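Local structure of hemolysin II regulatory protein (Bacillus cereus, 2JJ7) at residues N66-F71 with T88-H93; N70-N75 with I80-E85. The protein is a TetR-family transcriptional regulator that probably binds DNA through an N-terminal helix-turn-helix domain and probably regulates hemolysin II expression. All coordinates share one frame; numbering follows the deposited sequence.

In the fold
Both contacts fasten one length of chain, the loop after helix 51-62 and the short helix 71-74 that follows, to helix 79-96 of the C-terminal, TetR-like domain. Contact 1 (66-71 with 88-93) is purely apolar, while contact 2 (70-75 with 80-85) adds to its packing a salt bridge and a hydrogen bond from the Asn75 amide to the Glu85 carboxylate. Their centres lie about 10 Å apart on the same side of the chain's centre, contact 1 about 10 Å from it and contact 2 about 18 Å. Asn70 and Phe71 belong to both, and Pro69 CG touches Lys74 CD at 4.2 Å. The other subunit touches neither contact.

Contact 1 of 2, residues N66-F71 with T88-H93; sequences NELPNF and TVFTTH
Leu68 and Phe71 meet Val89 and Phe90 in a small apolar contact, the seam between the loop after helix 51-62 and the middle of helix 79-96 in the all-helical C-terminal domain of this TetR-type regulator. The backbones stay well apart, Leu68 CA lying 9.3 Å from Val89 CA, and side chains alone bridge the distance; together they bury 160 Å². Leu68 and Val89 contribute about equally, and the two phenylalanines somewhat less. The CD1 methyl of Leu68 comes obliquely onto the far end of the Phe90 ring, 3.5 Å from CZ and almost as near CE1. The Phe90 side chain does not set out toward the loop, but its end comes round to this methyl. The two branches of Leu68 also lie along Val89, the side chains running past one another in opposite directions, with Val89 CG1 3.9 Å from Leu68 CD1.

The valine divides its methyls between two partners. CG1 anti to the backbone N (chi1 171°) leaves CG2 anti to the carbonyl carbon, where it approaches the Phe71 ring at a slant, 4.0 Å from Phe71 CZ. One face of that ring is occupied from within its own loop: Pro69 O stands 3.9 Å above the ring plane, over its centre. The same carbonyl oxygen accepts a hydrogen bond from Gln128 NE2, while Gln128 OE1 accepts one from Phe71 N.

Beyond the loop, Phe90 also touches Val158 of helix 147-158 and meets the ring of Tyr86 one turn back, and Thr91 packs on helices 147-158 and 169-181.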
ATOM      1  N   ASN B  66      -4.564 -21.116  13.407  1.00 41.67           N
ATOM      2  CA  ASN B  66      -4.130 -22.241  12.575  1.00 42.88           C
ATOM      3  C   ASN B  66      -3.828 -21.734  11.181  1.00 42.26           C
ATOM      4  O   ASN B  66      -4.409 -20.742  10.737  1.00 41.74           O
ATOM      5  CB  ASN B  66      -5.244 -23.276  12.436  1.00 43.77           C
ATOM      6  CG  ASN B  66      -5.961 -23.549  13.743  1.00 47.97           C
ATOM      7  OD1 ASN B  66      -5.426 -24.224  14.625  1.00 44.44           O
ATOM      8  ND2 ASN B  66      -7.181 -23.016  13.876  1.00 51.75           N
ATOM      9  N   GLU B  67      -2.935 -22.423  10.484  1.00 42.81           N
ATOM     10  CA  GLU B  67      -2.723 -22.166   9.063  1.00 44.33           C
ATOM     11  C   GLU B  67      -4.076 -22.218   8.355  1.00 43.54           C
ATOM     12  O   GLU B  67      -4.910 -23.072   8.656  1.00 43.68           O
ATOM     13  CB  GLU B  67      -1.740 -23.169   8.472  1.00 43.76           C
ATOM     14  CG  GLU B  67      -0.411 -23.181   9.223  1.00 50.24           C
ATOM     15  CD  GLU B  67       0.726 -23.785   8.423  1.00 62.41           C
ATOM     16  OE1 GLU B  67       0.466 -24.690   7.591  1.00 65.68           O
ATOM     17  OE2 GLU B  67       1.882 -23.345   8.635  1.00 60.06           O
ATOM     18  N   LEU B  68      -4.319 -21.270   7.459  1.00 42.35           N
ATOM     19  CA  LEU B  68      -5.619 -21.211   6.802  1.00 40.98           C
ATOM     20  C   LEU B  68      -5.709 -22.291   5.732  1.00 40.16           C
ATOM     21  O   LEU B  68      -4.686 -22.671   5.161  1.00 39.85           O
ATOM     22  CB  LEU B  68      -5.872 -19.811   6.227  1.00 41.01           C
ATOM     23  CG  LEU B  68      -5.913 -18.681   7.273  1.00 39.75           C
ATOM     24  CD1 LEU B  68      -5.985 -17.360   6.569  1.00 38.90           C
ATOM     25  CD2 LEU B  68      -7.089 -18.849   8.250  1.00 39.95           C
ATOM     26  N   PRO B  69      -6.931 -22.790   5.458  1.00 39.40           N
ATOM     27  CA  PRO B  69      -7.086 -23.727   4.336  1.00 38.23           C
ATOM     28  C   PRO B  69      -6.732 -23.018   3.032  1.00 35.37           C
ATOM     29  O   PRO B  69      -6.739 -21.795   2.999  1.00 34.24           O
ATOM     30  CB  PRO B  69      -8.587 -24.058   4.351  1.00 38.99           C
ATOM     31  CG  PRO B  69      -9.237 -22.874   5.037  1.00 40.82           C
ATOM     32  CD  PRO B  69      -8.228 -22.440   6.075  1.00 39.64           C
ATOM     33  N   ASN B  70      -6.400 -23.776   1.988  1.00 32.09           N
ATOM     34  CA  ASN B  70      -6.159 -23.193   0.681  1.00 31.91           C
ATOM     35  C   ASN B  70      -7.479 -22.660   0.155  1.00 31.22           C
ATOM     36  O   ASN B  70      -8.388 -23.444  -0.123  1.00 31.45           O
ATOM     37  CB  ASN B  70      -5.597 -24.249  -0.275  1.00 30.84           C
ATOM     38  CG  ASN B  70      -5.137 -23.654  -1.587  1.00 32.09           C
ATOM     39  OD1 ASN B  70      -5.856 -23.696  -2.588  1.00 33.63           O
ATOM     40  ND2 ASN B  70      -3.937 -23.074  -1.589  1.00 29.22           N
ATOM     41  N   PHE B  71      -7.604 -21.340   0.033  1.00 30.97           N
ATOM     42  CA  PHE B  71      -8.884 -20.754  -0.379  1.00 31.78           C
ATOM     43  C   PHE B  71      -9.361 -21.104  -1.785  1.00 32.35           C
ATOM     44  O   PHE B  71     -10.574 -21.172  -2.010  1.00 32.89           O
ATOM     45  CB  PHE B  71      -8.925 -19.244  -0.155  1.00 32.99           C
ATOM     46  CG  PHE B  71      -8.871 -18.853   1.297  1.00 32.50           C
ATOM     47  CD1 PHE B  71      -9.911 -19.180   2.160  1.00 29.59           C
ATOM     48  CD2 PHE B  71      -7.775 -18.173   1.806  1.00 29.41           C
ATOM     49  CE1 PHE B  71      -9.852 -18.827   3.522  1.00 35.14           C
ATOM     50  CE2 PHE B  71      -7.713 -17.816   3.170  1.00 30.98           C
ATOM     51  CZ  PHE B  71      -8.756 -18.151   4.017  1.00 33.45           C
ATOM     52  N   THR B  88     -11.950 -11.390   3.421  1.00 36.86           N
ATOM     53  CA  THR B  88     -12.865 -11.310   4.564  1.00 37.79           C
ATOM     54  C   THR B  88     -12.135 -11.773   5.843  1.00 38.70           C
ATOM     55  O   THR B  88     -12.145 -11.071   6.863  1.00 37.10           O
ATOM     56  CB  THR B  88     -14.158 -12.112   4.305  1.00 37.27           C
ATOM     57  OG1 THR B  88     -14.776 -11.627   3.113  1.00 36.27           O
ATOM     58  CG2 THR B  88     -15.172 -11.995   5.476  1.00 36.07           C
ATOM     59  N   VAL B  89     -11.472 -12.929   5.768  1.00 39.69           N
ATOM     60  CA  VAL B  89     -10.724 -13.468   6.909  1.00 38.69           C
ATOM     61  C   VAL B  89      -9.639 -12.475   7.366  1.00 39.43           C
ATOM     62  O   VAL B  89      -9.513 -12.192   8.562  1.00 38.56           O
ATOM     63  CB  VAL B  89     -10.077 -14.837   6.587  1.00 39.97           C
ATOM     64  CG1 VAL B  89      -9.127 -15.276   7.707  1.00 38.40           C
ATOM     65  CG2 VAL B  89     -11.140 -15.908   6.330  1.00 40.69           C
ATOM     66  N   PHE B  90      -8.863 -11.943   6.421  1.00 37.31           N
ATOM     67  CA  PHE B  90      -7.764 -11.060   6.807  1.00 38.30           C
ATOM     68  C   PHE B  90      -8.183  -9.677   7.292  1.00 37.05           C
ATOM     69  O   PHE B  90      -7.683  -9.217   8.304  1.00 38.21           O
ATOM     70  CB  PHE B  90      -6.663 -11.015   5.741  1.00 37.93           C
ATOM     71  CG  PHE B  90      -5.759 -12.211   5.791  1.00 38.52           C
ATOM     72  CD1 PHE B  90      -5.794 -13.181   4.787  1.00 36.71           C
ATOM     73  CD2 PHE B  90      -4.921 -12.405   6.888  1.00 35.85           C
ATOM     74  CE1 PHE B  90      -4.969 -14.313   4.857  1.00 37.84           C
ATOM     75  CE2 PHE B  90      -4.083 -13.538   6.978  1.00 42.15           C
ATOM     76  CZ  PHE B  90      -4.104 -14.487   5.959  1.00 38.99           C
ATOM     77  N   THR B  91      -9.129  -9.030   6.613  1.00 37.83           N
ATOM     78  CA  THR B  91      -9.601  -7.732   7.096  1.00 38.14           C
ATOM     79  C   THR B  91     -10.255  -7.868   8.484  1.00 38.64           C
ATOM     80  O   THR B  91     -10.098  -6.989   9.339  1.00 39.01           O
ATOM     81  CB  THR B  91     -10.579  -7.035   6.126  1.00 38.62           C
ATOM     82  OG1 THR B  91     -11.602  -7.954   5.731  1.00 39.74           O
ATOM     83  CG2 THR B  91      -9.850  -6.508   4.871  1.00 35.72           C
ATOM     84  N   THR B  92     -10.976  -8.962   8.697  1.00 36.24           N
ATOM     85  CA  THR B  92     -11.574  -9.243  10.015  1.00 37.78           C
ATOM     86  C   THR B  92     -10.509  -9.458  11.080  1.00 38.12           C
ATOM     87  O   THR B  92     -10.626  -8.919  12.184  1.00 39.84           O
ATOM     88  CB  THR B  92     -12.543 -10.446   9.974  1.00 36.68           C
ATOM     89  OG1 THR B  92     -13.660 -10.111   9.142  1.00 38.15           O
ATOM     90  CG2 THR B  92     -13.034 -10.852  11.404  1.00 37.90           C
ATOM     91  N   HIS B  93      -9.465 -10.221  10.750  1.00 39.04           N
ATOM     92  CA  HIS B  93      -8.382 -10.439  11.711  1.00 38.66           C
ATOM     93  C   HIS B  93      -7.691  -9.125  12.119  1.00 39.38           C
ATOM     94  O   HIS B  93      -7.376  -8.914  13.304  1.00 39.15           O
ATOM     95  CB  HIS B  93      -7.324 -11.424  11.196  1.00 37.16           C
ATOM     96  CG  HIS B  93      -6.446 -11.942  12.290  1.00 38.25           C
ATOM     97  ND1 HIS B  93      -6.833 -12.968  13.124  1.00 38.74           N
ATOM     98  CD2 HIS B  93      -5.245 -11.520  12.746  1.00 40.11           C
ATOM     99  CE1 HIS B  93      -5.895 -13.176  14.028  1.00 38.52           C
ATOM    100  NE2 HIS B  93      -4.920 -12.310  13.822  1.00 41.80           N
TER

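Contact 2 of 2, residues N70-N75 with I80-E85; sequences NFLEKN and INALRE
The single-turn helix 71-74 packs against the first turns of helix 79-96 in the C-terminal TetR-like domain, where Glu85 meets Lys74 and Asn75. Each carboxylate oxygen has its own donor. OE2 of Glu85 takes the salt bridge from Lys74 NZ at 2.7 Å, met on the syn side and close to the carboxylate plane. OE1 is approached nearly end-on by Asn75 ND2 at 2.9 Å. The lysine arrives with CG anti to its backbone N (chi1 -174°) and an extended chain, crossing the glutamate at about a right angle.

Asn75 ND2 makes a second bond, to Phe71 O at 2.7 Å, and both acceptors lie near its amide plane. That pair of bonds fixes the rotation of the amide, which is turned 77° from the Glu85 carboxylate. Phe71 O also accepts from Asn75 N, so one residue grips this carbonyl with both backbone and side chain at the end of the short helix. At the other end, Asn70 OD1 uses an in-plane lone pair to accept from Glu73 N, capping the helix, while ND2 bonds to Glu131.

Next to these bonds, the Ala82 methyl packs against Leu72 CD2 and Phe71 O, the latter 3.5 Å from Ala82 CB. Glu85 C lies over the Phe71 face opposite Pro69 O, while Glu85 CG meets the rim, 3.5 Å from Phe71 CE1.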
ATOM      1  N   ASN B  70      -6.400 -23.776   1.988  1.00 32.09           N
ATOM      2  CA  ASN B  70      -6.159 -23.193   0.681  1.00 31.91           C
ATOM      3  C   ASN B  70      -7.479 -22.660   0.155  1.00 31.22           C
ATOM      4  O   ASN B  70      -8.388 -23.444  -0.123  1.00 31.45           O
ATOM      5  CB  ASN B  70      -5.597 -24.249  -0.275  1.00 30.84           C
ATOM      6  CG  ASN B  70      -5.137 -23.654  -1.587  1.00 32.09           C
ATOM      7  OD1 ASN B  70      -5.856 -23.696  -2.588  1.00 33.63           O
ATOM      8  ND2 ASN B  70      -3.937 -23.074  -1.589  1.00 29.22           N
ATOM      9  N   PHE B  71      -7.604 -21.340   0.033  1.00 30.97           N
ATOM     10  CA  PHE B  71      -8.884 -20.754  -0.379  1.00 31.78           C
ATOM     11  C   PHE B  71      -9.361 -21.104  -1.785  1.00 32.35           C
ATOM     12  O   PHE B  71     -10.574 -21.172  -2.010  1.00 32.89           O
ATOM     13  CB  PHE B  71      -8.925 -19.244  -0.155  1.00 32.99           C
ATOM     14  CG  PHE B  71      -8.871 -18.853   1.297  1.00 32.50           C
ATOM     15  CD1 PHE B  71      -9.911 -19.180   2.160  1.00 29.59           C
ATOM     16  CD2 PHE B  71      -7.775 -18.173   1.806  1.00 29.41           C
ATOM     17  CE1 PHE B  71      -9.852 -18.827   3.522  1.00 35.14           C
ATOM     18  CE2 PHE B  71      -7.713 -17.816   3.170  1.00 30.98           C
ATOM     19  CZ  PHE B  71      -8.756 -18.151   4.017  1.00 33.45           C
ATOM     20  N   LEU B  72      -8.427 -21.327  -2.720  1.00 31.86           N
ATOM     21  CA  LEU B  72      -8.780 -21.741  -4.088  1.00 29.72           C
ATOM     22  C   LEU B  72      -9.421 -23.120  -4.110  1.00 29.32           C
ATOM     23  O   LEU B  72     -10.444 -23.326  -4.763  1.00 30.86           O
ATOM     24  CB  LEU B  72      -7.564 -21.720  -5.030  1.00 28.65           C
ATOM     25  CG  LEU B  72      -7.130 -20.443  -5.747  1.00 28.44           C
ATOM     26  CD1 LEU B  72      -5.894 -20.706  -6.598  1.00 28.93           C
ATOM     27  CD2 LEU B  72      -8.251 -19.893  -6.619  1.00 26.88           C
ATOM     28  N   GLU B  73      -8.810 -24.071  -3.418  1.00 28.94           N
ATOM     29  CA  GLU B  73      -9.388 -25.407  -3.298  1.00 31.79           C
ATOM     30  C   GLU B  73     -10.707 -25.393  -2.516  1.00 31.85           C
ATOM     31  O   GLU B  73     -11.686 -25.996  -2.948  1.00 31.69           O
ATOM     32  CB  GLU B  73      -8.403 -26.383  -2.650  1.00 31.62           C
ATOM     33  CG  GLU B  73      -7.151 -26.612  -3.484  1.00 39.98           C
ATOM     34  CD  GLU B  73      -6.160 -27.561  -2.831  1.00 51.46           C
ATOM     35  OE1 GLU B  73      -5.936 -27.473  -1.602  1.00 48.13           O
ATOM     36  OE2 GLU B  73      -5.596 -28.397  -3.566  1.00 61.26           O
ATOM     37  N   LYS B  74     -10.738 -24.699  -1.379  1.00 31.39           N
ATOM     38  CA  LYS B  74     -11.976 -24.591  -0.605  1.00 32.23           C
ATOM     39  C   LYS B  74     -13.136 -24.005  -1.451  1.00 33.10           C
ATOM     40  O   LYS B  74     -14.303 -24.370  -1.280  1.00 31.00           O
ATOM     41  CB  LYS B  74     -11.750 -23.768   0.666  1.00 31.45           C
ATOM     42  CG  LYS B  74     -12.958 -23.760   1.569  1.00 34.37           C
ATOM     43  CD  LYS B  74     -12.750 -22.938   2.828  1.00 33.31           C
ATOM     44  CE  LYS B  74     -14.090 -22.753   3.510  1.00 33.45           C
ATOM     45  NZ  LYS B  74     -13.972 -22.037   4.792  1.00 41.75           N
ATOM     46  N   ASN B  75     -12.806 -23.116  -2.383  1.00 33.84           N
ATOM     47  CA  ASN B  75     -13.819 -22.509  -3.214  1.00 34.82           C
ATOM     48  C   ASN B  75     -13.897 -23.125  -4.605  1.00 36.23           C
ATOM     49  O   ASN B  75     -14.443 -22.518  -5.533  1.00 37.22           O
ATOM     50  CB  ASN B  75     -13.587 -21.005  -3.267  1.00 33.80           C
ATOM     51  CG  ASN B  75     -13.896 -20.359  -1.949  1.00 38.94           C
ATOM     52  OD1 ASN B  75     -15.063 -20.121  -1.634  1.00 41.66           O
ATOM     53  ND2 ASN B  75     -12.863 -20.143  -1.123  1.00 36.31           N
ATOM     54  N   ILE B  80     -13.035 -15.369  -7.689  1.00 37.84           N
ATOM     55  CA  ILE B  80     -13.727 -14.285  -6.985  1.00 38.02           C
ATOM     56  C   ILE B  80     -14.125 -14.725  -5.561  1.00 38.09           C
ATOM     57  O   ILE B  80     -13.849 -14.024  -4.597  1.00 39.20           O
ATOM     58  CB  ILE B  80     -14.949 -13.756  -7.783  1.00 38.91           C
ATOM     59  CG1 ILE B  80     -14.471 -13.035  -9.057  1.00 37.42           C
ATOM     60  CG2 ILE B  80     -15.824 -12.827  -6.912  1.00 36.17           C
ATOM     61  CD1 ILE B  80     -15.578 -12.832 -10.140  1.00 31.08           C
ATOM     62  N   ASN B  81     -14.749 -15.895  -5.428  1.00 38.18           N
ATOM     63  CA  ASN B  81     -15.109 -16.401  -4.108  1.00 37.36           C
ATOM     64  C   ASN B  81     -13.909 -16.699  -3.221  1.00 37.04           C
ATOM     65  O   ASN B  81     -13.929 -16.399  -2.019  1.00 38.45           O
ATOM     66  CB  ASN B  81     -16.013 -17.625  -4.222  1.00 38.28           C
ATOM     67  CG  ASN B  81     -17.439 -17.262  -4.613  1.00 38.30           C
ATOM     68  OD1 ASN B  81     -17.750 -16.109  -4.925  1.00 44.76           O
ATOM     69  ND2 ASN B  81     -18.306 -18.250  -4.598  1.00 41.37           N
ATOM     70  N   ALA B  82     -12.869 -17.295  -3.797  1.00 35.58           N
ATOM     71  CA  ALA B  82     -11.632 -17.513  -3.051  1.00 36.22           C
ATOM     72  C   ALA B  82     -11.108 -16.183  -2.526  1.00 37.91           C
ATOM     73  O   ALA B  82     -10.789 -16.064  -1.345  1.00 39.35           O
ATOM     74  CB  ALA B  82     -10.588 -18.188  -3.913  1.00 36.52           C
ATOM     75  N   LEU B  83     -11.043 -15.175  -3.390  1.00 37.87           N
ATOM     76  CA  LEU B  83     -10.535 -13.872  -2.969  1.00 39.79           C
ATOM     77  C   LEU B  83     -11.426 -13.190  -1.914  1.00 40.40           C
ATOM     78  O   LEU B  83     -10.915 -12.561  -0.967  1.00 41.22           O
ATOM     79  CB  LEU B  83     -10.317 -12.954  -4.174  1.00 39.74           C
ATOM     80  CG  LEU B  83      -9.633 -11.614  -3.884  1.00 42.29           C
ATOM     81  CD1 LEU B  83      -8.219 -11.813  -3.377  1.00 35.38           C
ATOM     82  CD2 LEU B  83      -9.646 -10.758  -5.130  1.00 36.60           C
ATOM     83  N   ARG B  84     -12.742 -13.288  -2.086  1.00 38.90           N
ATOM     84  CA  ARG B  84     -13.660 -12.729  -1.097  0.50 39.47           C
ATOM     85  C   ARG B  84     -13.409 -13.361   0.272  1.00 38.21           C
ATOM     86  O   ARG B  84     -13.374 -12.658   1.277  1.00 38.00           O
ATOM     87  CB  ARG B  84     -15.134 -12.866  -1.518  0.50 38.48           C
ATOM     88  CG  ARG B  84     -16.073 -11.993  -0.688  0.50 39.70           C
ATOM     89  CD  ARG B  84     -17.453 -11.808  -1.305  0.50 41.95           C
ATOM     90  NE  ARG B  84     -17.490 -10.832  -2.399  0.50 41.77           N
ATOM     91  CZ  ARG B  84     -17.651  -9.518  -2.243  0.50 41.39           C
ATOM     92  NH1 ARG B  84     -17.774  -9.000  -1.033  0.50 30.02           N
ATOM     93  NH2 ARG B  84     -17.691  -8.715  -3.305  0.50 45.09           N
ATOM     94  N   GLU B  85     -13.191 -14.673   0.307  1.00 38.15           N
ATOM     95  CA  GLU B  85     -12.978 -15.353   1.578  1.00 37.56           C
ATOM     96  C   GLU B  85     -11.655 -14.952   2.189  1.00 39.27           C
ATOM     97  O   GLU B  85     -11.585 -14.634   3.389  1.00 38.12           O
ATOM     98  CB  GLU B  85     -13.052 -16.875   1.445  1.00 38.49           C
ATOM     99  CG  GLU B  85     -13.048 -17.562   2.817  1.00 35.94           C
ATOM    100  CD  GLU B  85     -13.476 -19.017   2.775  1.00 42.40           C
ATOM    101  OE1 GLU B  85     -13.477 -19.626   1.690  1.00 42.76           O
ATOM    102  OE2 GLU B  85     -13.820 -19.557   3.842  1.00 41.23           O
TER